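Local atomic coordinates of probable exosome complex exonuclease 1 (Archaeoglobus fulgidus, PDB entry 3M7N), a protein that probably acts as a catalytic subunit of the archaeal exosome, degrading RNA from its 3' end and probably also synthesising heteromeric RNA tails. Residues M158-A163 and Q228-Q233; I75-N80 and A139-A144. The protein carries 1 engineered substitution. One frame throughout, in Å; residues are numbered along the deposited sequence.

Contact 1: M158-A163 and Q228-Q233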
loop_
_atom_site.group_PDB
_atom_site.type_symbol
_atom_site.label_atom_id
_atom_site.label_comp_id
_atom_site.label_asym_id
_atom_site.label_seq_id
_atom_site.Cartn_x
_atom_site.Cartn_y
_atom_site.Cartn_z
ATOM N N MET E 158 13.334 -32.447 10.019
ATOM C CA MET E 158 12.248 -32.335 9.085
ATOM C C MET E 158 10.920 -32.022 9.756
ATOM O O MET E 158 10.739 -32.229 10.953
ATOM C CB MET E 158 12.154 -33.621 8.269
ATOM C CG MET E 158 13.133 -33.634 7.093
ATOM S SD MET E 158 12.196 -33.166 5.644
ATOM C CE MET E 158 10.604 -33.765 6.213
ATOM N N ILE E 159 9.989 -31.525 8.965
ATOM C CA ILE E 159 8.691 -31.188 9.468
ATOM C C ILE E 159 7.725 -32.171 8.839
ATOM O O ILE E 159 7.710 -32.346 7.625
ATOM C CB ILE E 159 8.322 -29.729 9.087
ATOM C CG1 ILE E 159 9.086 -28.735 9.966
ATOM C CG2 ILE E 159 6.846 -29.500 9.221
ATOM C CD1 ILE E 159 8.731 -28.814 11.453
ATOM N N THR E 160 6.924 -32.827 9.662
ATOM C CA THR E 160 6.019 -33.826 9.141
ATOM C C THR E 160 4.653 -33.612 9.770
ATOM O O THR E 160 4.533 -33.302 10.959
ATOM C CB THR E 160 6.557 -35.274 9.407
ATOM O OG1 THR E 160 7.916 -35.381 8.953
ATOM C CG2 THR E 160 5.685 -36.320 8.704
ATOM N N SER E 161 3.611 -33.796 8.990
ATOM C CA SER E 161 2.330 -33.297 9.419
ATOM C C SER E 161 1.183 -34.225 9.034
ATOM O O SER E 161 1.147 -34.740 7.916
ATOM C CB SER E 161 2.139 -31.885 8.823
ATOM O OG SER E 161 0.837 -31.388 9.054
ATOM N N VAL E 162 0.260 -34.435 9.971
ATOM C CA VAL E 162 -1.015 -35.088 9.700
ATOM C C VAL E 162 -2.063 -34.583 10.679
ATOM O O VAL E 162 -1.732 -34.135 11.772
ATOM C CB VAL E 162 -0.987 -36.619 9.997
ATOM C CG1 VAL E 162 -1.660 -37.404 8.878
ATOM C CG2 VAL E 162 0.398 -37.102 10.288
ATOM N N ALA E 163 -3.327 -34.736 10.315
ATOM C CA ALA E 163 -4.422 -34.455 11.226
ATOM C C ALA E 163 -5.035 -35.763 11.735
ATOM O O ALA E 163 -4.990 -36.788 11.066
ATOM C CB ALA E 163 -5.502 -33.615 10.534
ATOM N N GLN E 228 5.143 -42.609 9.440
ATOM C CA GLN E 228 4.929 -43.231 8.135
ATOM C C GLN E 228 5.200 -42.232 7.005
ATOM O O GLN E 228 6.016 -42.490 6.124
ATOM C CB GLN E 228 3.513 -43.832 8.023
ATOM C CG GLN E 228 3.282 -45.034 8.951
ATOM C CD GLN E 228 1.918 -45.714 8.792
ATOM O OE1 GLN E 228 1.765 -46.887 9.142
ATOM N NE2 GLN E 228 0.933 -44.991 8.282
ATOM N N ILE E 229 4.531 -41.080 7.050
ATOM C CA ILE E 229 4.730 -40.021 6.055
ATOM C C ILE E 229 6.195 -39.616 5.978
ATOM O O ILE E 229 6.750 -39.436 4.891
ATOM C CB ILE E 229 3.894 -38.782 6.394
ATOM C CG1 ILE E 229 2.411 -39.118 6.384
ATOM C CG2 ILE E 229 4.182 -37.618 5.426
ATOM C CD1 ILE E 229 1.566 -37.979 6.860
ATOM N N TYR E 230 6.826 -39.475 7.136
ATOM C CA TYR E 230 8.207 -39.031 7.144
ATOM C C TYR E 230 9.122 -39.913 6.287
ATOM O O TYR E 230 9.965 -39.401 5.540
ATOM C CB TYR E 230 8.739 -38.969 8.554
ATOM C CG TYR E 230 10.227 -38.855 8.564
ATOM C CD1 TYR E 230 10.847 -37.639 8.293
ATOM C CD2 TYR E 230 11.021 -39.964 8.809
ATOM C CE1 TYR E 230 12.214 -37.526 8.283
ATOM C CE2 TYR E 230 12.387 -39.868 8.804
ATOM C CZ TYR E 230 12.983 -38.643 8.543
ATOM O OH TYR E 230 14.354 -38.536 8.534
ATOM N N GLU E 231 8.971 -41.236 6.400
ATOM C CA GLU E 231 9.757 -42.136 5.565
ATOM C C GLU E 231 9.483 -41.888 4.080
ATOM O O GLU E 231 10.387 -42.009 3.261
ATOM C CB GLU E 231 9.548 -43.616 5.942
ATOM C CG GLU E 231 10.363 -44.055 7.190
ATOM C CD GLU E 231 11.893 -43.980 7.005
ATOM O OE1 GLU E 231 12.412 -44.351 5.919
ATOM O OE2 GLU E 231 12.583 -43.570 7.965
ATOM N N MET E 232 8.252 -41.518 3.731
ATOM C CA MET E 232 7.979 -41.157 2.334
ATOM C C MET E 232 8.786 -39.924 1.892
ATOM O O MET E 232 9.308 -39.875 0.771
ATOM C CB MET E 232 6.483 -40.958 2.084
ATOM C CG MET E 232 5.641 -42.147 2.519
ATOM S SD MET E 232 3.857 -41.938 2.273
ATOM C CE MET E 232 3.223 -43.068 3.514
ATOM N N GLN E 233 8.910 -38.958 2.797
ATOM C CA GLN E 233 9.609 -37.717 2.528
ATOM C C GLN E 233 11.073 -38.049 2.324
ATOM O O GLN E 233 11.745 -37.508 1.435
ATOM C CB GLN E 233 9.457 -36.728 3.705
ATOM C CG GLN E 233 8.045 -36.136 3.906
ATOM C CD GLN E 233 7.930 -35.289 5.197
ATOM O OE1 GLN E 233 7.486 -34.130 5.165
ATOM N NE2 GLN E 233 8.355 -35.859 6.321
#

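Contact 2: I75-N80 and A139-A144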
loop_
_atom_site.group_PDB
_atom_site.type_symbol
_atom_site.label_atom_id
_atom_site.label_comp_id
_atom_site.label_asym_id
_atom_site.label_seq_id
_atom_site.Cartn_x
_atom_site.Cartn_y
_atom_site.Cartn_z
ATOM N N ILE E 75 11.415 -15.556 7.509
ATOM C CA ILE E 75 10.738 -16.620 6.794
ATOM C C ILE E 75 9.358 -16.163 6.373
ATOM O O ILE E 75 8.633 -15.561 7.149
ATOM C CB ILE E 75 10.546 -17.877 7.676
ATOM C CG1 ILE E 75 11.867 -18.293 8.320
ATOM C CG2 ILE E 75 9.927 -18.996 6.858
ATOM C CD1 ILE E 75 12.913 -18.662 7.329
ATOM N N ARG E 76 8.985 -16.467 5.139
ATOM C CA ARG E 76 7.647 -16.155 4.698
ATOM C C ARG E 76 7.047 -17.424 4.137
ATOM O O ARG E 76 7.743 -18.256 3.563
ATOM C CB ARG E 76 7.666 -14.998 3.691
ATOM C CG ARG E 76 8.387 -13.773 4.279
ATOM C CD ARG E 76 8.260 -12.542 3.443
ATOM N NE ARG E 76 9.424 -12.382 2.584
ATOM C CZ ARG E 76 9.568 -11.400 1.706
ATOM N NH1 ARG E 76 10.665 -11.338 0.969
ATOM N NH2 ARG E 76 8.613 -10.484 1.572
ATOM N N TYR E 77 5.760 -17.600 4.356
ATOM C CA TYR E 77 5.127 -18.805 3.919
ATOM C C TYR E 77 3.779 -18.344 3.486
ATOM O O TYR E 77 3.090 -17.650 4.216
ATOM C CB TYR E 77 5.034 -19.808 5.082
ATOM C CG TYR E 77 4.408 -21.141 4.762
ATOM C CD1 TYR E 77 5.173 -22.310 4.758
ATOM C CD2 TYR E 77 3.053 -21.247 4.498
ATOM C CE1 TYR E 77 4.606 -23.547 4.475
ATOM C CE2 TYR E 77 2.481 -22.468 4.221
ATOM C CZ TYR E 77 3.265 -23.624 4.221
ATOM O OH TYR E 77 2.687 -24.851 3.957
ATOM N N ARG E 78 3.414 -18.714 2.278
ATOM C CA ARG E 78 2.132 -18.331 1.751
ATOM C C ARG E 78 1.378 -19.568 1.323
ATOM O O ARG E 78 1.866 -20.367 0.527
ATOM C CB ARG E 78 2.308 -17.378 0.561
ATOM C CG ARG E 78 0.995 -16.808 0.067
ATOM C CD ARG E 78 1.218 -15.763 -0.996
ATOM N NE ARG E 78 1.196 -16.328 -2.339
ATOM C CZ ARG E 78 0.078 -16.614 -2.996
ATOM N NH1 ARG E 78 0.130 -17.117 -4.230
ATOM N NH2 ARG E 78 -1.093 -16.400 -2.405
ATOM N N TYR E 79 0.181 -19.710 1.863
ATOM C CA TYR E 79 -0.703 -20.798 1.540
ATOM C C TYR E 79 -1.807 -20.229 0.675
ATOM O O TYR E 79 -2.482 -19.271 1.055
ATOM C CB TYR E 79 -1.284 -21.383 2.831
ATOM C CG TYR E 79 -2.470 -22.303 2.646
ATOM C CD1 TYR E 79 -2.315 -23.695 2.630
ATOM C CD2 TYR E 79 -3.753 -21.788 2.524
ATOM C CE1 TYR E 79 -3.430 -24.548 2.478
ATOM C CE2 TYR E 79 -4.857 -22.624 2.376
ATOM C CZ TYR E 79 -4.690 -24.001 2.355
ATOM O OH TYR E 79 -5.800 -24.803 2.202
ATOM N N ASN E 80 -2.003 -20.826 -0.486
ATOM C CA ASN E 80 -2.945 -20.277 -1.434
ATOM C C ASN E 80 -3.675 -21.370 -2.186
ATOM O O ASN E 80 -3.063 -22.311 -2.697
ATOM C CB ASN E 80 -2.230 -19.330 -2.409
ATOM C CG ASN E 80 -3.191 -18.649 -3.367
ATOM O OD1 ASN E 80 -4.221 -18.113 -2.955
ATOM N ND2 ASN E 80 -2.872 -18.681 -4.651
ATOM N N ALA E 139 -0.897 -31.477 4.041
ATOM C CA ALA E 139 -0.270 -31.710 2.745
ATOM C C ALA E 139 0.763 -30.632 2.388
ATOM O O ALA E 139 1.921 -30.953 2.048
ATOM C CB ALA E 139 -1.310 -31.833 1.669
ATOM N N CYS E 140 0.381 -29.359 2.502
ATOM C CA CYS E 140 1.321 -28.270 2.171
ATOM C C CYS E 140 2.528 -28.274 3.075
ATOM O O CYS E 140 3.657 -28.084 2.624
ATOM C CB CYS E 140 0.630 -26.897 2.193
ATOM S SG CYS E 140 -0.689 -26.806 0.954
ATOM N N LEU E 141 2.307 -28.484 4.363
ATOM C CA LEU E 141 3.440 -28.517 5.273
ATOM C C LEU E 141 4.411 -29.644 4.895
ATOM O O LEU E 141 5.635 -29.456 4.936
ATOM C CB LEU E 141 2.981 -28.650 6.723
ATOM C CG LEU E 141 2.506 -27.400 7.464
ATOM C CD1 LEU E 141 1.867 -27.782 8.818
ATOM C CD2 LEU E 141 3.660 -26.407 7.641
ATOM N N ASN E 142 3.875 -30.803 4.496
ATOM C CA ASN E 142 4.758 -31.897 4.103
ATOM C C ASN E 142 5.509 -31.532 2.848
ATOM O O ASN E 142 6.710 -31.786 2.743
ATOM C CB ASN E 142 4.014 -33.231 3.910
ATOM C CG ASN E 142 3.549 -33.827 5.213
ATOM O OD1 ASN E 142 4.306 -33.868 6.194
ATOM N ND2 ASN E 142 2.293 -34.268 5.250
ATOM N N ALA E 143 4.796 -30.946 1.890
ATOM C CA ALA E 143 5.423 -30.583 0.623
ATOM C C ALA E 143 6.461 -29.500 0.858
ATOM O O ALA E 143 7.562 -29.540 0.300
ATOM C CB ALA E 143 4.385 -30.137 -0.380
ATOM N N ALA E 144 6.141 -28.552 1.733
ATOM C CA ALA E 144 7.085 -27.467 1.993
ATOM C C ALA E 144 8.416 -27.934 2.615
ATOM O O ALA E 144 9.478 -27.426 2.250
ATOM C CB ALA E 144 6.441 -26.386 2.825
#

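Contact 1: M158-A163 and Q228-Q233
T160 sits at the middle of this strand-on-helix contact, and its two branches do different work. Its methyl CG2, anti to the backbone N, reaches the root of I229, 3.8 Å from I229 CB. Its hydroxyl OG1 lies beside the backbone N (chi1 -51°) and comes to the edge of the Y230 ring, near the ring plane, with T160 OG1 3.8 Å from Y230 CD1. M158 meets the same edge further along, where M158 CB is 3.9 Å from Y230 CE1. Bends at chi2 and chi3 then carry the thioether methyl over to Q233, so that M158 CE packs tightly against Q233 CD at 3.2 Å. The amide end of Q233, carried on a chain extended beyond CG, thus touches both the M158 methyl and the T160 hydroxyl. At the other end, I229 CD1 stands 3.7 Å from V162 CG2. The same methyl also meets the strand backbone, I229 CD1 lying 3.4 Å from S161 O. The alternation of strand 158-167 underlies this: M158, T160 and V162 face helix 212-248, which packs across the antiparallel sheet of the second RNase PH family domain, while I159 and S161 face away. Segment 228-233 crosses strand 158-163 at 136°. An alanine in place of Q233 would probably loosen the packing around the M158 methyl and take a polar neighbour from the T160 hydroxyl. Further out, backbone hydrogen bonds from M158, T160 and V162 to I193, F191 and F189 hold the strand in its sheet, and S161 OG is bonded to F189 O. I31 flanks Q233 and L26 flanks I229, while apolar side chains of a neighbouring subunit pack on M158 and Y230.

Contact 2: I75-N80 and A139-A144
Strand 75-80 and helix 139-144 run at 137° to each other with their axes no closer than 10.6 Å, a separation bridged largely by two tyrosines. Y77 is fully extended from the strand, CG anti to the backbone N (chi1 -179°), and meets the helix with the far end of its ring. The phenol oxygen abuts the C140 side chain at its base, Y77 OH to C140 CB being 3.4 Å, and L141 reaches the same oxygen from the next position, with L141 CD2 4.1 Å from Y77 OH. One turn further on, A144 offers its methyl to the ring, A144 CB lying 3.8 Å from Y77 CE1 in an oblique approach. Within this chain the strand is the outermost of the mixed sheet of the first RNase PH family domain, joined to its parallel neighbour 122-129 by a beta-alpha-beta crossover through helix 96-110. Y79, two residues along, also has CG anti to its backbone N and brings its ring to the sulfur of C140. This is a Cys sulfur-aromatic contact, C140 SG being 4.9 Å from the Y79 ring centroid and 69° off the ring normal. C140 therefore touches one tyrosine with CB and the other with SG. The Y79 hydroxyl passes beyond the sulfur to a hydrogen bond with S136 OG, on the same helix. S105 and K106 of helix 96-110 pack on Y77, and N80 ND2 is hydrogen-bonded to E84 OE2 of the neighbouring exonuclease 2 subunit. The bound nucleic acid comes within about 5 Å of the contact, nearest atom to nearest atom.

Overall arrangement
Both contacts are buried strand-on-helix packings, with centres about 14 Å apart, but they join different sheets and different helices. Helix 136-150, which supplies one side of contact 2, is followed directly in the chain by strand 158-167 of contact 1, and the two contacts meet there: N142 OD1 probably accepts a hydrogen bond from S161 N at 2.9 Å, and L141 CD1 packs on S161 OG. Thus L141 serves both neighbourhoods. Contact 1 is the closer and larger interface, mixing branched aliphatic and methionine side chains with a tyrosine edge, a hydroxyl and an amide. Contact 2 spans a wider gap with long aromatic side chains and a thiol, and lies nearer the bound nucleic acid.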